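Local coordinates for galactan 1,3-beta-galactosidase (Phanerochaete chrysosporium, PDB 7BYS), which probably hydrolyses beta-1,3-galactan from the chain end as a family 43 glycoside hydrolase that carries a calcium-binding carbohydrate-binding module, at residues K46-Y51 against D64-I69; A147-L152 against I164-A169; G250-Y255 against L275-G280; T365-T370 against Y417-D422. All blocks are in the same frame, centred on the assembly; numbering follows the deposited sequence.

Contact 1 of 4, residues K46-Y51 against D64-I69; sequences KAVSCY and DALSPI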
loop_
_atom_site.group_PDB
_atom_site.type_symbol
_atom_site.label_atom_id
_atom_site.label_comp_id
_atom_site.label_asym_id
_atom_site.label_seq_id
_atom_site.Cartn_x
_atom_site.Cartn_y
_atom_site.Cartn_z
ATOM N N LYS A 46 -15.258 5.521 10.210
ATOM C CA LYS A 46 -15.550 4.599 11.295
ATOM C C LYS A 46 -14.574 4.749 12.450
ATOM O O LYS A 46 -15.000 4.885 13.598
ATOM C CB LYS A 46 -15.531 3.149 10.792
ATOM C CG LYS A 46 -15.767 2.127 11.900
ATOM C CD LYS A 46 -15.811 0.715 11.341
ATOM C CE LYS A 46 -15.931 -0.317 12.452
ATOM N NZ LYS A 46 -17.304 -0.339 13.027
ATOM N N ALA A 47 -13.264 4.731 12.172
ATOM C CA ALA A 47 -12.273 4.947 13.218
ATOM C C ALA A 47 -10.910 5.146 12.580
ATOM O O ALA A 47 -10.654 4.689 11.460
ATOM C CB ALA A 47 -12.207 3.757 14.179
ATOM N N VAL A 48 -10.030 5.825 13.313
ATOM C CA VAL A 48 -8.592 5.705 13.086
ATOM C C VAL A 48 -8.122 4.598 14.023
ATOM O O VAL A 48 -8.215 4.738 15.246
ATOM C CB VAL A 48 -7.844 7.019 13.354
ATOM C CG1 VAL A 48 -6.327 6.798 13.222
ATOM C CG2 VAL A 48 -8.293 8.109 12.386
ATOM N N SER A 49 -7.649 3.494 13.452
ATOM C CA SER A 49 -7.147 2.365 14.206
ATOM C C SER A 49 -5.732 2.621 14.712
ATOM O O SER A 49 -5.043 3.555 14.280
ATOM C CB SER A 49 -7.147 1.121 13.327
ATOM O OG SER A 49 -6.389 1.382 12.149
ATOM N N CYS A 50 -5.304 1.774 15.646
ATOM C CA CYS A 50 -3.967 1.853 16.213
ATOM C C CYS A 50 -3.479 0.442 16.475
ATOM O O CYS A 50 -4.054 -0.261 17.316
ATOM C CB CYS A 50 -3.989 2.644 17.529
ATOM S SG CYS A 50 -2.316 3.210 18.056
ATOM N N TYR A 51 -2.418 0.042 15.777
ATOM C CA TYR A 51 -1.791 -1.261 15.948
ATOM C C TYR A 51 -0.342 -1.059 16.359
ATOM O O TYR A 51 0.318 -0.133 15.888
ATOM C CB TYR A 51 -1.794 -2.056 14.637
ATOM C CG TYR A 51 -3.152 -2.394 14.079
ATOM C CD1 TYR A 51 -3.882 -1.455 13.380
ATOM C CD2 TYR A 51 -3.687 -3.672 14.235
ATOM C CE1 TYR A 51 -5.125 -1.759 12.863
ATOM C CE2 TYR A 51 -4.935 -3.993 13.716
ATOM C CZ TYR A 51 -5.650 -3.036 13.031
ATOM O OH TYR A 51 -6.892 -3.302 12.491
ATOM N N ASP A 64 -9.135 2.041 19.419
ATOM C CA ASP A 64 -9.020 2.996 18.323
ATOM C C ASP A 64 -8.452 4.326 18.807
ATOM O O ASP A 64 -8.759 4.796 19.907
ATOM C CB ASP A 64 -10.385 3.220 17.676
ATOM C CG ASP A 64 -10.870 2.009 16.901
ATOM O OD1 ASP A 64 -10.030 1.226 16.413
ATOM O OD2 ASP A 64 -12.105 1.859 16.768
ATOM N N ALA A 65 -7.616 4.935 17.971
ATOM C CA ALA A 65 -7.016 6.210 18.330
ATOM C C ALA A 65 -7.976 7.381 18.139
ATOM O O ALA A 65 -7.870 8.388 18.851
ATOM C CB ALA A 65 -5.753 6.440 17.501
ATOM N N LEU A 66 -8.898 7.289 17.183
ATOM C CA LEU A 66 -9.866 8.357 16.951
ATOM C C LEU A 66 -11.211 7.742 16.595
ATOM O O LEU A 66 -11.288 6.802 15.798
ATOM C CB LEU A 66 -9.409 9.342 15.851
ATOM C CG LEU A 66 -10.258 10.614 15.767
ATOM C CD1 LEU A 66 -9.988 11.472 16.986
ATOM C CD2 LEU A 66 -9.969 11.379 14.482
ATOM N N SER A 67 -12.269 8.265 17.195
ATOM C CA SER A 67 -13.608 7.725 17.042
ATOM C C SER A 67 -14.543 8.837 16.604
ATOM O O SER A 67 -14.257 10.017 16.815
ATOM C CB SER A 67 -14.095 7.130 18.369
ATOM O OG SER A 67 -13.248 6.070 18.764
ATOM N N PRO A 68 -15.672 8.493 15.987
ATOM C CA PRO A 68 -16.563 9.527 15.454
ATOM C C PRO A 68 -17.281 10.310 16.539
ATOM O O PRO A 68 -17.475 9.845 17.665
ATOM C CB PRO A 68 -17.565 8.733 14.608
ATOM C CG PRO A 68 -16.892 7.437 14.335
ATOM C CD PRO A 68 -16.093 7.149 15.556
ATOM N N ILE A 69 -17.659 11.529 16.178
ATOM C CA ILE A 69 -18.517 12.368 17.006
ATOM C C ILE A 69 -19.642 12.888 16.123
ATOM O O ILE A 69 -19.392 13.617 15.149
ATOM C CB ILE A 69 -17.754 13.541 17.642
ATOM C CG1 ILE A 69 -16.530 13.052 18.421
ATOM C CG2 ILE A 69 -18.682 14.331 18.557
ATOM C CD1 ILE A 69 -15.697 14.189 19.019
HETATM O O HOH W 1 -7.581 0.162 16.735
#

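Contact 2 of 4, residues A147-L152 against I164-A169; sequences AQTAYL and ISRLDA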
loop_
_atom_site.group_PDB
_atom_site.type_symbol
_atom_site.label_atom_id
_atom_site.label_comp_id
_atom_site.label_asym_id
_atom_site.label_seq_id
_atom_site.Cartn_x
_atom_site.Cartn_y
_atom_site.Cartn_z
ATOM N N ALA A 147 14.987 21.298 16.366
ATOM C CA ALA A 147 13.607 21.619 16.699
ATOM C C ALA A 147 12.621 20.545 16.258
ATOM O O ALA A 147 11.430 20.668 16.564
ATOM C CB ALA A 147 13.209 22.968 16.096
ATOM N N GLN A 148 13.081 19.498 15.571
ATOM C CA GLN A 148 12.183 18.509 14.975
ATOM C C GLN A 148 11.076 19.216 14.199
ATOM O O GLN A 148 9.881 19.016 14.437
ATOM C CB GLN A 148 11.635 17.539 16.021
ATOM C CG GLN A 148 12.708 16.784 16.797
ATOM C CD GLN A 148 12.982 17.399 18.151
ATOM O OE1 GLN A 148 12.124 18.068 18.724
ATOM N NE2 GLN A 148 14.185 17.177 18.670
ATOM N N THR A 149 11.494 20.085 13.285
ATOM C CA THR A 149 10.548 20.891 12.537
ATOM C C THR A 149 9.681 19.980 11.676
ATOM O O THR A 149 10.178 19.050 11.028
ATOM C CB THR A 149 11.313 21.881 11.662
ATOM O OG1 THR A 149 12.243 22.617 12.476
ATOM C CG2 THR A 149 10.360 22.847 11.006
ATOM N N ALA A 150 8.378 20.241 11.681
ATOM C CA ALA A 150 7.426 19.405 10.971
ATOM C C ALA A 150 6.767 20.181 9.837
ATOM O O ALA A 150 6.685 21.421 9.857
ATOM C CB ALA A 150 6.371 18.857 11.933
ATOM N N TYR A 151 6.290 19.424 8.844
ATOM C CA TYR A 151 5.756 19.977 7.608
ATOM C C TYR A 151 4.509 19.221 7.180
ATOM O O TYR A 151 4.454 17.987 7.277
ATOM C CB TYR A 151 6.805 19.854 6.492
ATOM C CG TYR A 151 8.082 20.583 6.802
ATOM C CD1 TYR A 151 9.050 20.022 7.623
ATOM C CD2 TYR A 151 8.312 21.850 6.278
ATOM C CE1 TYR A 151 10.219 20.701 7.921
ATOM C CE2 TYR A 151 9.482 22.536 6.555
ATOM C CZ TYR A 151 10.427 21.963 7.376
ATOM O OH TYR A 151 11.594 22.654 7.642
ATOM N N LEU A 152 3.513 19.968 6.720
ATOM C CA LEU A 152 2.368 19.408 6.014
ATOM C C LEU A 152 2.713 19.303 4.531
ATOM O O LEU A 152 3.171 20.275 3.918
ATOM C CB LEU A 152 1.138 20.304 6.203
ATOM C CG LEU A 152 -0.131 19.808 5.515
ATOM C CD1 LEU A 152 -0.625 18.557 6.204
ATOM C CD2 LEU A 152 -1.219 20.890 5.515
ATOM N N ILE A 164 4.202 22.104 0.217
ATOM C CA ILE A 164 4.853 21.739 1.464
ATOM C C ILE A 164 4.875 22.987 2.326
ATOM O O ILE A 164 5.315 24.048 1.864
ATOM C CB ILE A 164 6.285 21.244 1.221
ATOM C CG1 ILE A 164 6.250 20.018 0.297
ATOM C CG2 ILE A 164 6.953 20.927 2.546
ATOM C CD1 ILE A 164 7.624 19.506 -0.088
ATOM N N SER A 165 4.376 22.881 3.553
ATOM C CA SER A 165 4.304 24.050 4.416
ATOM C C SER A 165 4.719 23.667 5.823
ATOM O O SER A 165 4.428 22.562 6.277
ATOM C CB SER A 165 2.891 24.621 4.427
ATOM O OG SER A 165 2.538 25.085 3.132
ATOM N N ARG A 166 5.393 24.584 6.510
ATOM C CA ARG A 166 5.922 24.319 7.839
ATOM C C ARG A 166 4.852 24.501 8.912
ATOM O O ARG A 166 4.032 25.425 8.849
ATOM C CB ARG A 166 7.100 25.261 8.100
ATOM C CG ARG A 166 7.809 25.043 9.427
ATOM C CD ARG A 166 9.183 25.719 9.461
ATOM N NE ARG A 166 9.132 27.101 8.986
ATOM C CZ ARG A 166 8.937 28.168 9.754
ATOM N NH1 ARG A 166 8.902 29.374 9.200
ATOM N NH2 ARG A 166 8.774 28.042 11.068
ATOM N N LEU A 167 4.850 23.599 9.897
ATOM C CA LEU A 167 3.963 23.694 11.051
ATOM C C LEU A 167 4.604 24.533 12.145
ATOM O O LEU A 167 5.831 24.622 12.240
ATOM C CB LEU A 167 3.690 22.308 11.635
ATOM C CG LEU A 167 3.132 21.259 10.671
ATOM C CD1 LEU A 167 2.744 20.014 11.439
ATOM C CD2 LEU A 167 1.964 21.823 9.892
ATOM N N ASP A 168 3.754 25.138 12.973
ATOM C CA ASP A 168 4.220 25.874 14.142
ATOM C C ASP A 168 4.830 24.915 15.166
ATOM O O ASP A 168 4.817 23.691 15.011
ATOM C CB ASP A 168 3.107 26.757 14.718
ATOM C CG ASP A 168 1.938 25.965 15.317
ATOM O OD1 ASP A 168 2.115 24.803 15.755
ATOM O OD2 ASP A 168 0.822 26.529 15.386
ATOM N N ALA A 169 5.360 25.486 16.248
ATOM C CA ALA A 169 6.108 24.695 17.217
ATOM C C ALA A 169 5.228 23.766 18.043
ATOM O O ALA A 169 5.771 22.888 18.716
ATOM C CB ALA A 169 6.928 25.615 18.133
HETATM O O HOH W 2 7.415 22.462 13.372
#

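Contact 3 of 4, residues G250-Y255 against L275-G280; sequences GSNAIY and LDFSSG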
loop_
_atom_site.group_PDB
_atom_site.type_symbol
_atom_site.label_atom_id
_atom_site.label_comp_id
_atom_site.label_asym_id
_atom_site.label_seq_id
_atom_site.Cartn_x
_atom_site.Cartn_y
_atom_site.Cartn_z
ATOM N N GLY A 250 17.339 1.597 7.506
ATOM C CA GLY A 250 18.773 1.567 7.249
ATOM C C GLY A 250 19.127 2.548 6.154
ATOM O O GLY A 250 18.671 3.696 6.149
ATOM N N SER A 251 19.931 2.101 5.194
ATOM C CA SER A 251 20.269 2.950 4.062
ATOM C C SER A 251 19.206 2.928 2.975
ATOM O O SER A 251 19.410 3.522 1.913
ATOM C CB SER A 251 21.629 2.565 3.479
ATOM O OG SER A 251 21.662 1.195 3.149
ATOM N N ASN A 252 18.077 2.270 3.224
ATOM C CA ASN A 252 16.975 2.231 2.273
ATOM C C ASN A 252 15.681 2.684 2.948
ATOM O O ASN A 252 15.704 3.516 3.858
ATOM C CB ASN A 252 16.872 0.834 1.651
ATOM C CG ASN A 252 18.173 0.404 0.972
ATOM O OD1 ASN A 252 18.558 0.949 -0.061
ATOM N ND2 ASN A 252 18.862 -0.565 1.571
ATOM N N ALA A 253 14.550 2.157 2.498
ATOM C CA ALA A 253 13.259 2.528 3.051
ATOM C C ALA A 253 12.277 1.420 2.701
ATOM O O ALA A 253 12.600 0.485 1.963
ATOM C CB ALA A 253 12.791 3.873 2.479
ATOM N N ILE A 254 11.067 1.535 3.244
ATOM C CA ILE A 254 9.961 0.659 2.882
ATOM C C ILE A 254 8.885 1.515 2.234
ATOM O O ILE A 254 8.416 2.495 2.832
ATOM C CB ILE A 254 9.384 -0.066 4.098
ATOM C CG1 ILE A 254 10.476 -0.886 4.783
ATOM C CG2 ILE A 254 8.207 -0.944 3.662
ATOM C CD1 ILE A 254 10.032 -1.509 6.069
ATOM N N TYR A 255 8.496 1.141 1.020
ATOM C CA TYR A 255 7.315 1.695 0.383
ATOM C C TYR A 255 6.089 1.004 0.964
ATOM O O TYR A 255 5.959 -0.225 0.864
ATOM C CB TYR A 255 7.386 1.435 -1.118
ATOM C CG TYR A 255 6.086 1.718 -1.821
ATOM C CD1 TYR A 255 5.762 3.011 -2.196
ATOM C CD2 TYR A 255 5.173 0.699 -2.103
ATOM C CE1 TYR A 255 4.573 3.304 -2.836
ATOM C CE2 TYR A 255 3.963 0.978 -2.732
ATOM C CZ TYR A 255 3.672 2.282 -3.099
ATOM O OH TYR A 255 2.483 2.576 -3.728
ATOM N N LEU A 275 12.194 -0.253 -0.702
ATOM C CA LEU A 275 12.500 0.863 -1.584
ATOM C C LEU A 275 14.016 0.970 -1.534
ATOM O O LEU A 275 14.581 1.436 -0.539
ATOM C CB LEU A 275 11.826 2.134 -1.084
ATOM C CG LEU A 275 11.635 3.307 -2.043
ATOM C CD1 LEU A 275 10.863 2.900 -3.301
ATOM C CD2 LEU A 275 10.896 4.439 -1.320
ATOM N N ASP A 276 14.671 0.493 -2.583
ATOM C CA ASP A 276 16.117 0.365 -2.591
ATOM C C ASP A 276 16.759 1.603 -3.198
ATOM O O ASP A 276 16.390 2.030 -4.297
ATOM C CB ASP A 276 16.532 -0.890 -3.357
ATOM C CG ASP A 276 17.954 -1.293 -3.061
ATOM O OD1 ASP A 276 18.859 -0.539 -3.462
ATOM O OD2 ASP A 276 18.169 -2.339 -2.408
ATOM N N PHE A 277 17.716 2.176 -2.470
ATOM C CA PHE A 277 18.409 3.393 -2.868
ATOM C C PHE A 277 19.811 3.134 -3.402
ATOM O O PHE A 277 20.536 4.098 -3.680
ATOM C CB PHE A 277 18.545 4.338 -1.667
ATOM C CG PHE A 277 17.292 5.108 -1.336
ATOM C CD1 PHE A 277 16.223 4.489 -0.708
ATOM C CD2 PHE A 277 17.201 6.467 -1.628
ATOM C CE1 PHE A 277 15.077 5.199 -0.386
ATOM C CE2 PHE A 277 16.056 7.181 -1.310
ATOM C CZ PHE A 277 14.998 6.548 -0.684
ATOM N N SER A 278 20.211 1.869 -3.543
ATOM C CA SER A 278 21.595 1.547 -3.882
ATOM C C SER A 278 22.072 2.194 -5.177
ATOM O O SER A 278 23.283 2.351 -5.362
ATOM C CB SER A 278 21.779 0.035 -3.968
ATOM O OG SER A 278 20.946 -0.502 -4.983
ATOM N N SER A 279 21.169 2.566 -6.080
ATOM C CA SER A 279 21.566 3.235 -7.311
ATOM C C SER A 279 21.559 4.754 -7.185
ATOM O O SER A 279 21.787 5.447 -8.181
ATOM C CB SER A 279 20.672 2.796 -8.473
ATOM O OG SER A 279 19.456 3.529 -8.485
ATOM N N GLY A 280 21.321 5.284 -5.986
ATOM C CA GLY A 280 21.093 6.702 -5.797
ATOM C C GLY A 280 19.679 7.160 -6.083
ATOM O O GLY A 280 19.262 8.207 -5.570
#

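Contact 4 of 4, residues T365-T370 against Y417-D422; sequences TYRNVT and YAADLD. With CA (calcium ion), chain F; NAG (2-acetamido-2-deoxy-beta-D-glucopyranose), chain E.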
loop_
_atom_site.group_PDB
_atom_site.type_symbol
_atom_site.label_atom_id
_atom_site.label_comp_id
_atom_site.label_asym_id
_atom_site.label_seq_id
_atom_site.Cartn_x
_atom_site.Cartn_y
_atom_site.Cartn_z
ATOM N N THR A 365 -12.290 -4.574 -14.591
ATOM C CA THR A 365 -12.831 -5.150 -13.374
ATOM C C THR A 365 -12.039 -6.405 -13.018
ATOM O O THR A 365 -11.256 -6.927 -13.818
ATOM C CB THR A 365 -14.325 -5.480 -13.546
ATOM O OG1 THR A 365 -14.523 -6.179 -14.780
ATOM C CG2 THR A 365 -15.154 -4.193 -13.574
ATOM N N TYR A 366 -12.254 -6.882 -11.795
ATOM C CA TYR A 366 -11.544 -8.049 -11.295
ATOM C C TYR A 366 -12.040 -9.320 -11.971
ATOM O O TYR A 366 -13.195 -9.426 -12.389
ATOM C CB TYR A 366 -11.819 -8.225 -9.805
ATOM C CG TYR A 366 -10.951 -7.414 -8.880
ATOM C CD1 TYR A 366 -10.696 -6.073 -9.122
ATOM C CD2 TYR A 366 -10.374 -8.001 -7.763
ATOM C CE1 TYR A 366 -9.901 -5.330 -8.259
ATOM C CE2 TYR A 366 -9.583 -7.270 -6.893
ATOM C CZ TYR A 366 -9.345 -5.943 -7.150
ATOM O OH TYR A 366 -8.543 -5.228 -6.275
ATOM N N ARG A 367 -11.146 -10.293 -12.065
ATOM C CA ARG A 367 -11.499 -11.682 -12.316
ATOM C C ARG A 367 -11.095 -12.493 -11.089
ATOM O O ARG A 367 -10.645 -11.947 -10.079
ATOM C CB ARG A 367 -10.801 -12.185 -13.582
ATOM C CG ARG A 367 -11.255 -11.468 -14.837
ATOM C CD ARG A 367 -10.732 -12.180 -16.058
ATOM N NE ARG A 367 -11.073 -11.464 -17.282
ATOM C CZ ARG A 367 -10.966 -11.978 -18.501
ATOM N NH1 ARG A 367 -10.547 -13.229 -18.673
ATOM N NH2 ARG A 367 -11.287 -11.240 -19.554
ATOM N N ASN A 368 -11.252 -13.808 -11.172
ATOM C CA ASN A 368 -10.705 -14.682 -10.143
ATOM C C ASN A 368 -10.377 -16.016 -10.779
ATOM O O ASN A 368 -10.761 -16.297 -11.914
ATOM C CB ASN A 368 -11.684 -14.880 -8.994
ATOM C CG ASN A 368 -13.064 -14.921 -9.479
ATOM O OD1 ASN A 368 -13.467 -15.888 -10.121
ATOM N ND2 ASN A 368 -13.813 -13.857 -9.222
ATOM N N VAL A 369 -9.650 -16.835 -10.030
ATOM C CA VAL A 369 -9.200 -18.133 -10.516
ATOM C C VAL A 369 -9.332 -19.136 -9.377
ATOM O O VAL A 369 -8.996 -18.836 -8.228
ATOM C CB VAL A 369 -7.765 -18.066 -11.093
ATOM C CG1 VAL A 369 -6.732 -17.752 -10.005
ATOM C CG2 VAL A 369 -7.424 -19.373 -11.847
ATOM N N THR A 370 -9.855 -20.318 -9.691
ATOM C CA THR A 370 -9.862 -21.406 -8.722
ATOM C C THR A 370 -8.500 -22.093 -8.711
ATOM O O THR A 370 -7.863 -22.271 -9.755
ATOM C CB THR A 370 -10.927 -22.445 -9.087
ATOM O OG1 THR A 370 -10.628 -22.986 -10.376
ATOM C CG2 THR A 370 -12.319 -21.829 -9.088
ATOM N N TYR A 417 -14.506 -16.729 -16.991
ATOM C CA TYR A 417 -13.106 -16.807 -17.385
ATOM C C TYR A 417 -12.213 -16.194 -16.309
ATOM O O TYR A 417 -12.472 -15.089 -15.814
ATOM C CB TYR A 417 -12.887 -16.059 -18.696
ATOM C CG TYR A 417 -13.388 -16.791 -19.914
ATOM C CD1 TYR A 417 -12.720 -17.905 -20.400
ATOM C CD2 TYR A 417 -14.527 -16.368 -20.580
ATOM C CE1 TYR A 417 -13.174 -18.579 -21.521
ATOM C CE2 TYR A 417 -14.987 -17.035 -21.704
ATOM C CZ TYR A 417 -14.309 -18.137 -22.166
ATOM O OH TYR A 417 -14.768 -18.801 -23.284
ATOM N N ALA A 418 -11.152 -16.917 -15.952
ATOM C CA ALA A 418 -10.106 -16.387 -15.092
ATOM C C ALA A 418 -9.203 -15.464 -15.899
ATOM O O ALA A 418 -9.334 -15.334 -17.117
ATOM C CB ALA A 418 -9.264 -17.527 -14.507
ATOM N N ALA A 419 -8.270 -14.812 -15.211
ATOM C CA ALA A 419 -7.275 -14.049 -15.944
ATOM C C ALA A 419 -6.285 -14.985 -16.635
ATOM O O ALA A 419 -6.196 -16.177 -16.332
ATOM C CB ALA A 419 -6.519 -13.091 -15.013
ATOM N N ASP A 420 -5.551 -14.436 -17.595
ATOM C CA ASP A 420 -4.520 -15.204 -18.282
ATOM C C ASP A 420 -3.336 -15.445 -17.355
ATOM O O ASP A 420 -2.795 -14.504 -16.764
ATOM C CB ASP A 420 -4.061 -14.464 -19.540
ATOM C CG ASP A 420 -5.168 -14.305 -20.562
ATOM O OD1 ASP A 420 -6.140 -15.081 -20.516
ATOM O OD2 ASP A 420 -5.057 -13.399 -21.422
ATOM N N LEU A 421 -2.904 -16.700 -17.240
ATOM C CA LEU A 421 -1.871 -17.078 -16.279
ATOM C C LEU A 421 -0.519 -17.179 -16.973
ATOM O O LEU A 421 -0.351 -17.963 -17.911
ATOM C CB LEU A 421 -2.230 -18.401 -15.603
ATOM C CG LEU A 421 -1.358 -18.782 -14.400
ATOM C CD1 LEU A 421 -1.555 -17.827 -13.211
ATOM C CD2 LEU A 421 -1.648 -20.220 -13.973
ATOM N N ASP A 422 0.446 -16.385 -16.501
ATOM C CA ASP A 422 1.785 -16.317 -17.070
ATOM C C ASP A 422 2.704 -17.363 -16.456
ATOM O O ASP A 422 3.335 -18.140 -17.181
ATOM C CB ASP A 422 2.355 -14.910 -16.820
ATOM C CG ASP A 422 3.718 -14.702 -17.428
ATOM O OD1 ASP A 422 4.218 -15.582 -18.147
ATOM O OD2 ASP A 422 4.305 -13.624 -17.183
HETATM CA CA CA F . 4.797 -17.570 -19.187
HETATM C C1 NAG E . -15.152 -13.742 -9.719
HETATM C C2 NAG E . -16.102 -13.014 -8.780
HETATM C C3 NAG E . -17.405 -12.727 -9.441
HETATM C C4 NAG E . -17.231 -11.980 -10.732
HETATM C C5 NAG E . -16.294 -12.722 -11.680
HETATM C C6 NAG E . -16.036 -11.867 -12.884
HETATM C C7 NAG E . -15.923 -13.398 -6.253
HETATM C C8 NAG E . -16.133 -14.277 -5.014
HETATM N N2 NAG E . -16.312 -13.882 -7.576
HETATM O O3 NAG E . -18.211 -11.926 -8.533
HETATM O O4 NAG E . -18.491 -11.827 -11.392
HETATM O O5 NAG E . -15.013 -13.013 -11.027
HETATM O O6 NAG E . -15.239 -12.583 -13.792
HETATM O O7 NAG E . -15.445 -12.319 -6.136
#

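Contact 1 of 4, residues K46-Y51 against D64-I69
Asp64 turns CG anti to its carbonyl carbon (chi1 -70°), which lays its carboxylate beside Ala47. Val48 has CG1 anti to the backbone N (chi1 175°), and its CB and CG2 then face Leu66 CB. The backbone here is a classic beta bulge, in which Ala65 and Leu66 both face Val48. It lies in the first sheet of the five-bladed propeller that family 43 enzymes share.

Val48 O takes two N-H groups. Leu66 N meets it on a lone pair in the carbonyl plane, 3.3 Å from Val48 O. Ala65 N comes nearly along the C=O axis, 2.8 Å from Val48 O, and this bond is more bent, 132° at the hydrogen. In return Val48 N gives its hydrogen to Leu66 O at 3.0 Å.

The side chains of Val48 and Leu66 cross obliquely, CB to CB 3.8 Å. The methyl of Ala65 packs on Cys50, CB to CB 4.2 Å, and Cys50 is held from elsewhere by its disulfide to Cys119. Phe34 of strand 30-36 and Met96 of strand 93-101 cover this apolar side.

Asp64 OD2 rests 3.2 Å from Ala47 CB. Its OD1 forms a salt bridge with Arg61 and also accepts from a water at 2.7 Å. That same water accepts from Cys50 N at 3.0 Å.

Contact 2 of 4, residues A147-L152 against I164-A169
Three backbone hydrogen bonds join the strands. Leu167 N points almost straight at Ala150 O, 2.8 Å away with 176° at the hydrogen, but it sits above the carbonyl plane. Leu152 N reaches Ser165 O at 2.8 Å, nearly along the C=O axis. Ser165 N returns to Leu152 O at 2.9 Å, in the carbonyl plane. Beyond Ala150 a water continues the link, accepting from Ala150 N and donating to Leu167 O.

Tyr151 and Arg166 form the non-hydrogen-bonded pair, with both side chains on one face. The ring crosses the arginine chain obliquely, and Tyr151 CE2 lies 3.9 Å from Arg166 CB. Arg166 bends at chi3 (48°), and its CD touches Thr149 CG2 at 3.5 Å.

On the other side the two methyls of Leu167 split between Ala150 and Leu152. Its CD1 meets Ala150 CB at 3.8 Å, while its CD2 meets Leu152 CB at 4.1 Å. Trp97 of strand 93-101 covers both leucines. The side chain of Leu152 is about 9 Å from those of Arg82 and Asp137, which bind galactose in another structure of this protein.

This is an antiparallel beta hairpin, 150-156 with 161-167, forming the two inner strands of a four-stranded propeller blade.

Contact 3 of 4, residues G250-Y255 against L275-G280
Phe277 is the large bump of this contact, and the small Ala253 makes room for it. The edge of the ring meets the alanine methyl, Phe277 CE1 to Ala253 CB 3.9 Å. Next to it Phe277 CD1 lies 3.8 Å from Asn252 CA. Beyond the two segments the ring stacks with His194 and meets Phe199 edge-to-face, so it also wedges against the neighbouring blade.

Leu275 is the second bump. Its CB sits 3.5 Å from Ala253 O, and its CD1 reaches Tyr255 CB at 4.4 Å. Ala253 and Leu275 are an antiparallel hydrogen-bonded pair in the hairpin of strands 252-259 and 269-276.

Asn252, the residue before Ala253, bridges to the end of the other strand. Its CG is anti to the carbonyl carbon (chi1 -57°), which swings OD1 across to Phe277 N at 2.8 Å. The bond is straight, 176° at the hydrogen, and uses an in-plane lone pair.

Asp276 closes an Asx turn: its OD1 takes Ser278 N at 2.8 Å and also Ser278 OG at 2.6 Å. OD2 bonds to Tyr299 OH. Thus side-chain oxygens take over from backbone pairing at the strand end, and the three donors around Asp276 would probably stabilise its charged form.

Contact 4 of 4, residues T365-T370 against Y417-D422
The backbones come closest at Val369 and Ala418, CA to CA 5.0 Å, without forming a beta bridge. Strand 367-373 belongs to one sheet and strand 420-426 to the other in the beta-sandwich of the carbohydrate-binding module.

Arg367 runs extended from CG to NE along residues 417-419. Its CD lies 3.4 Å from Tyr417 O. At the tip NH1 donates to Ala418 O at 2.9 Å. The oxygen is at the guanidinium edge, near its plane, but NH1 stands 48° out of the carbonyl plane. The Arg367 and Tyr417 side chains lie side by side and point the same way, guanidinium and ring planes 41° apart.

Ala418 CB packs on Val369 CG2 at 3.7 Å. Asn368 carries the glycan, ND2 to NAG C1 1.4 Å, while its OD1 is hydrogen-bonded to Asn416. Farther along, calcium is bound by Asp422 O at 2.5 Å and Asp422 OD1 at 2.3 Å, with Glu308, Glu310, Ser327 and Lys330 completing the site.

Arg367 and Asp420 bind galactose in other structures of this protein. Here Arg367 NE is held by Asp363, and NH2 is hydrogen-bonded to a citrate, probably from the crystallisation liquor. Asp420 OD1 lies 5.1 Å from Arg367 NH1, not in contact. Together they offer donor and acceptor, which suits sugar hydroxyls.

How the contacts relate
The four contacts follow one another along the chain; none nests in or crosses another. Contact 1 comes first and closes the short loop round strand 60-61, tying it to the third strand of the first blade. Contact 2 closes the middle hairpin of the third blade. Contact 3 closes a wider hairpin, of strands 252-259 and 269-276, in the last blade. Contact 4 spans 46 residues and joins the two sheets of the C-terminal binding module. No two contacts touch. By nearest atoms, contact 1 is about 14 Å from contacts 2 and 3, and contact 3 about 14 Å from contact 4. Contacts 2 and 4 lie on opposite sides of the chain's centre, their centres about 46 Å apart.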